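Local coordinates for C alpha-dehydrogenase (Sphingobium sp. SYK-6, PDB 4YAC), which binds NADH and belongs to the short-chain dehydrogenases/reductases, acting as a C alpha-dehydrogenase in the bacterial lignin beta-aryl ether cleavage pathway, at residues L26-Q31 / S52-A57; A74-E79 / M127-E132. One frame throughout, in Å; residues are numbered along the deposited sequence.

In the fold
From the N terminus the chain runs up strand 8-12 and down helix 17-28 of a Rossmann fold. Contact 1 sits near the C-terminal end of that helix: once strand 33-38 and helix 41-51 have been built, the loop ahead of strand 57-62 comes back against it, closing a loop with 20 residues in between. Contact 2 opens later, on helix 68-81, and closes after 47 intervening residues, past strand 87-90 and most of helix 105-133. The two therefore follow in series, neither nested nor crossed, with centres about 22 Å apart. Contact 1 ties together successive beta-alpha units near strand 57-62, the outermost strand of the sheet within this chain; contact 2 joins two neighbouring helices.

Contact 1: L26-Q31 / S52-A57; sequences LAEEAQ and SQKNVA
Ala27, toward the C-terminal part of helix 17-28, faces Val56 in the loop that leads into strand 57-62, and their CA atoms are 5.7 Å apart. No direct hydrogen bond joins the two backbones; water does the work instead. One water donates to Ala27 O at 2.8 Å and accepts from Ala57 N at 2.9 Å, bridging the two backbones. A second donates to Asn55 O at 2.8 Å and reaches Glu28 O only weakly. The loop bends in an inverse gamma turn centred on Asn55, just before Val56.

Val56 carries the apolar part. With CG1 anti to its own carbonyl carbon (chi1 -61°), that methyl is the branch that meets the helix, and Val56 CG1 is 4.0 Å from Ala27 CB. Val56 CG1 also lies 3.8 Å from Glu28 CG and 3.7 Å from Ala27 O. One methyl thus touches both Ala27 and Glu28.

Farther out, the extended chain of Glu28 passes obliquely by Lys54, whose chain is bent at chi2. Glu28 OE1 touches the CD and CE methylenes there, while Lys54 NZ stays 4.5 Å from Glu28 OE1, beyond a salt bridge, so any attraction is probably modest. The other carboxylate oxygen, OE2, hydrogen-bonds to the hydroxyl of Tyr50.

This is structural packing away from the NADH site, where two successive beta-alpha units of the Rossmann fold meet. Phe51 of helix 41-51 touches both Ala27 and Val56, and Val34 of strand 33-38 lies against Ala27 and shares backbone hydrogen bonding with Ala57. Helix 231-243 packs on another part of 26-31, through Leu239 against Leu26 and Ala30.

Contact 2: A74-E79 / M127-E132; sequences AVDEAE and MPRMIE
The guanidinium of Arg129 has Val75 CG1 over one face, 3.4 Å above its plane and offset toward the rim, while Asp76 and Glu79 come to its edge. CG1 of Val75 stands anti to the backbone N (chi1 173°), turned at the flat group. Both end nitrogens of Arg129 reach one carboxylate atom: NH1 to Asp76 OD1 at 2.8 Å, nearly in line with the C-O bond, and NH2 to the same Asp76 OD1 at 3.1 Å. The Asp76 carboxylate and the guanidinium planes are 52° apart. NH1 also donates to Glu79 OE2 at 2.9 Å, near the guanidinium plane but well above that of the carboxylate.

These three residues form a salt-bridge network linking helices 68-81 and 105-133 of the Rossmann fold. The axes of 74-79 and 127-132 come no closer than 12.7 Å, at 40° to each other, and the chain of Arg129, extended from CG to NE, spans the distance. With an alanine here, Asp76 and Glu79 would probably lose the cation they share, and Val75 CG1 the flat group it packs on. The positive charge of Arg129 probably favours the ionised form of both acids and offsets the repulsion between them.

Contact 1: L26-Q31 / S52-A57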
# COMPACT_ATOMS: atom_id res chain seq x y z
N LEU A 26 0.41 -4.41 -27.87
CA LEU A 26 0.03 -5.82 -27.77
C LEU A 26 -0.72 -6.28 -29.02
O LEU A 26 -0.50 -7.39 -29.51
CB LEU A 26 -0.82 -6.05 -26.51
CG LEU A 26 -0.08 -5.80 -25.19
CD1 LEU A 26 -1.05 -5.83 -24.02
CD2 LEU A 26 1.03 -6.82 -24.98
N ALA A 27 -1.58 -5.42 -29.56
CA ALA A 27 -2.39 -5.77 -30.73
C ALA A 27 -1.57 -5.76 -32.02
O ALA A 27 -1.77 -6.61 -32.90
CB ALA A 27 -3.56 -4.81 -30.85
N GLU A 28 -0.66 -4.80 -32.13
CA GLU A 28 0.07 -4.59 -33.38
C GLU A 28 1.35 -5.40 -33.44
O GLU A 28 1.50 -6.27 -34.29
CB GLU A 28 0.37 -3.10 -33.56
CG GLU A 28 -0.88 -2.25 -33.74
CD GLU A 28 -0.56 -0.79 -34.00
OE1 GLU A 28 0.01 -0.49 -35.07
OE2 GLU A 28 -0.88 0.05 -33.14
N GLU A 29 2.28 -5.12 -32.54
CA GLU A 29 3.57 -5.80 -32.55
C GLU A 29 3.45 -7.26 -32.11
O GLU A 29 3.84 -8.17 -32.84
CB GLU A 29 4.58 -5.09 -31.64
CG GLU A 29 4.81 -3.63 -31.99
CD GLU A 29 5.79 -2.97 -31.07
OE1 GLU A 29 6.64 -3.68 -30.49
OE2 GLU A 29 5.72 -1.73 -30.91
N ALA A 30 2.91 -7.47 -30.92
CA ALA A 30 2.81 -8.81 -30.35
C ALA A 30 1.73 -9.65 -31.02
O ALA A 30 1.68 -10.87 -30.84
CB ALA A 30 2.53 -8.72 -28.86
N GLN A 31 0.85 -8.99 -31.78
CA GLN A 31 -0.22 -9.68 -32.50
C GLN A 31 -1.14 -10.47 -31.57
O GLN A 31 -1.59 -11.56 -31.91
CB GLN A 31 0.37 -10.60 -33.57
CG GLN A 31 1.21 -9.88 -34.61
CD GLN A 31 1.77 -10.82 -35.66
OE1 GLN A 31 2.88 -11.33 -35.51
NE2 GLN A 31 1.01 -11.04 -36.72
N SER A 52 -9.15 0.49 -36.47
CA SER A 52 -9.84 0.13 -37.72
C SER A 52 -8.96 0.38 -38.94
O SER A 52 -9.33 0.01 -40.06
CB SER A 52 -11.14 0.93 -37.87
OG SER A 52 -10.87 2.28 -38.21
N GLN A 53 -7.81 1.01 -38.72
CA GLN A 53 -6.85 1.29 -39.78
C GLN A 53 -5.57 0.47 -39.63
O GLN A 53 -4.55 0.78 -40.25
CB GLN A 53 -6.51 2.78 -39.80
CG GLN A 53 -7.73 3.68 -39.94
CD GLN A 53 -8.49 3.44 -41.23
OE1 GLN A 53 -7.90 3.22 -42.28
NE2 GLN A 53 -9.82 3.47 -41.15
N LYS A 54 -5.63 -0.58 -38.81
CA LYS A 54 -4.49 -1.46 -38.56
C LYS A 54 -4.90 -2.93 -38.71
O LYS A 54 -6.06 -3.28 -38.54
CB LYS A 54 -3.94 -1.23 -37.15
CG LYS A 54 -3.51 0.20 -36.85
CD LYS A 54 -2.31 0.60 -37.70
CE LYS A 54 -1.76 1.96 -37.28
NZ LYS A 54 -0.85 2.52 -38.32
N ASN A 55 -3.92 -3.79 -38.99
CA ASN A 55 -4.20 -5.21 -39.10
C ASN A 55 -4.19 -5.88 -37.72
O ASN A 55 -3.23 -6.57 -37.35
CB ASN A 55 -3.18 -5.88 -40.02
CG ASN A 55 -3.69 -7.20 -40.58
OD1 ASN A 55 -4.80 -7.28 -41.10
ND2 ASN A 55 -2.87 -8.24 -40.46
N VAL A 56 -5.27 -5.67 -36.98
CA VAL A 56 -5.35 -6.12 -35.60
C VAL A 56 -6.67 -6.81 -35.32
O VAL A 56 -7.64 -6.67 -36.08
CB VAL A 56 -5.20 -4.94 -34.63
CG1 VAL A 56 -3.86 -4.27 -34.81
CG2 VAL A 56 -6.33 -3.94 -34.84
N ALA A 57 -6.69 -7.55 -34.22
CA ALA A 57 -7.92 -8.07 -33.65
C ALA A 57 -8.13 -7.37 -32.32
O ALA A 57 -7.50 -7.72 -31.33
CB ALA A 57 -7.85 -9.57 -33.46
O HOH W 1 -4.08 -8.11 -33.03
O HOH W 2 -0.60 -5.76 -36.87

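Contact 2: A74-E79 / M127-E132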
# COMPACT_ATOMS: atom_id res chain seq x y z
N ALA A 74 -18.10 -8.78 -18.70
CA ALA A 74 -17.16 -8.30 -19.70
C ALA A 74 -16.10 -9.35 -20.02
O ALA A 74 -15.68 -9.49 -21.16
CB ALA A 74 -16.50 -7.01 -19.24
N VAL A 75 -15.66 -10.08 -19.00
CA VAL A 75 -14.69 -11.14 -19.21
C VAL A 75 -15.35 -12.32 -19.93
O VAL A 75 -14.74 -12.95 -20.78
CB VAL A 75 -14.04 -11.59 -17.89
CG1 VAL A 75 -13.16 -12.80 -18.10
CG2 VAL A 75 -13.22 -10.45 -17.30
N ASP A 76 -16.60 -12.62 -19.58
CA ASP A 76 -17.37 -13.61 -20.33
C ASP A 76 -17.38 -13.26 -21.81
O ASP A 76 -17.14 -14.11 -22.67
CB ASP A 76 -18.81 -13.69 -19.84
CG ASP A 76 -18.96 -14.46 -18.55
OD1 ASP A 76 -17.95 -14.87 -17.94
OD2 ASP A 76 -20.12 -14.64 -18.14
N GLU A 77 -17.67 -12.00 -22.09
CA GLU A 77 -17.73 -11.48 -23.45
C GLU A 77 -16.39 -11.68 -24.16
O GLU A 77 -16.34 -12.10 -25.32
CB GLU A 77 -18.12 -10.00 -23.44
CG GLU A 77 -18.35 -9.41 -24.82
CD GLU A 77 -18.81 -7.96 -24.77
OE1 GLU A 77 -19.76 -7.66 -24.01
OE2 GLU A 77 -18.21 -7.13 -25.48
N ALA A 78 -15.30 -11.39 -23.45
CA ALA A 78 -13.96 -11.61 -23.98
C ALA A 78 -13.77 -13.07 -24.40
O ALA A 78 -13.19 -13.35 -25.45
CB ALA A 78 -12.92 -11.21 -22.96
N GLU A 79 -14.26 -13.99 -23.58
CA GLU A 79 -14.11 -15.41 -23.84
C GLU A 79 -14.94 -15.86 -25.04
O GLU A 79 -14.52 -16.74 -25.80
CB GLU A 79 -14.49 -16.22 -22.60
CG GLU A 79 -13.58 -15.98 -21.42
CD GLU A 79 -14.04 -16.67 -20.15
OE1 GLU A 79 -15.16 -17.21 -20.13
OE2 GLU A 79 -13.26 -16.68 -19.17
N MET A 127 -8.13 -14.22 -12.52
CA MET A 127 -7.08 -15.11 -12.05
C MET A 127 -7.60 -16.51 -11.67
O MET A 127 -6.95 -17.51 -11.97
CB MET A 127 -6.33 -14.46 -10.88
CG MET A 127 -5.36 -15.34 -10.13
SD MET A 127 -6.11 -16.00 -8.63
CE MET A 127 -6.42 -14.51 -7.67
N PRO A 128 -8.78 -16.59 -11.03
CA PRO A 128 -9.34 -17.93 -10.78
C PRO A 128 -9.68 -18.71 -12.05
O PRO A 128 -9.64 -19.94 -12.04
CB PRO A 128 -10.59 -17.64 -9.96
CG PRO A 128 -10.30 -16.34 -9.28
CD PRO A 128 -9.52 -15.55 -10.28
N ARG A 129 -10.02 -18.01 -13.13
CA ARG A 129 -10.29 -18.66 -14.40
C ARG A 129 -8.99 -19.19 -15.01
O ARG A 129 -8.96 -20.27 -15.59
CB ARG A 129 -10.97 -17.69 -15.37
CG ARG A 129 -12.24 -17.06 -14.83
CD ARG A 129 -12.93 -16.22 -15.90
NE ARG A 129 -14.07 -15.47 -15.38
CZ ARG A 129 -15.13 -15.12 -16.09
NH1 ARG A 129 -15.23 -15.46 -17.37
NH2 ARG A 129 -16.11 -14.44 -15.52
N MET A 130 -7.92 -18.41 -14.87
CA MET A 130 -6.61 -18.84 -15.34
C MET A 130 -6.18 -20.14 -14.66
O MET A 130 -5.74 -21.08 -15.32
CB MET A 130 -5.56 -17.77 -15.07
CG MET A 130 -5.61 -16.58 -16.01
SD MET A 130 -4.47 -15.29 -15.46
CE MET A 130 -4.54 -14.16 -16.84
N ILE A 131 -6.32 -20.18 -13.34
CA ILE A 131 -5.93 -21.34 -12.55
C ILE A 131 -6.75 -22.56 -12.97
O ILE A 131 -6.21 -23.64 -13.19
CB ILE A 131 -6.09 -21.07 -11.03
CG1 ILE A 131 -5.02 -20.07 -10.58
CG2 ILE A 131 -5.97 -22.35 -10.22
CD1 ILE A 131 -5.24 -19.51 -9.20
N GLU A 132 -8.05 -22.36 -13.09
CA GLU A 132 -8.98 -23.43 -13.45
C GLU A 132 -8.65 -24.03 -14.82
O GLU A 132 -8.79 -25.24 -15.03
CB GLU A 132 -10.41 -22.89 -13.42
CG GLU A 132 -11.46 -23.78 -14.09
CD GLU A 132 -12.85 -23.18 -14.01
OE1 GLU A 132 -12.98 -22.03 -13.53
OE2 GLU A 132 -13.81 -23.86 -14.43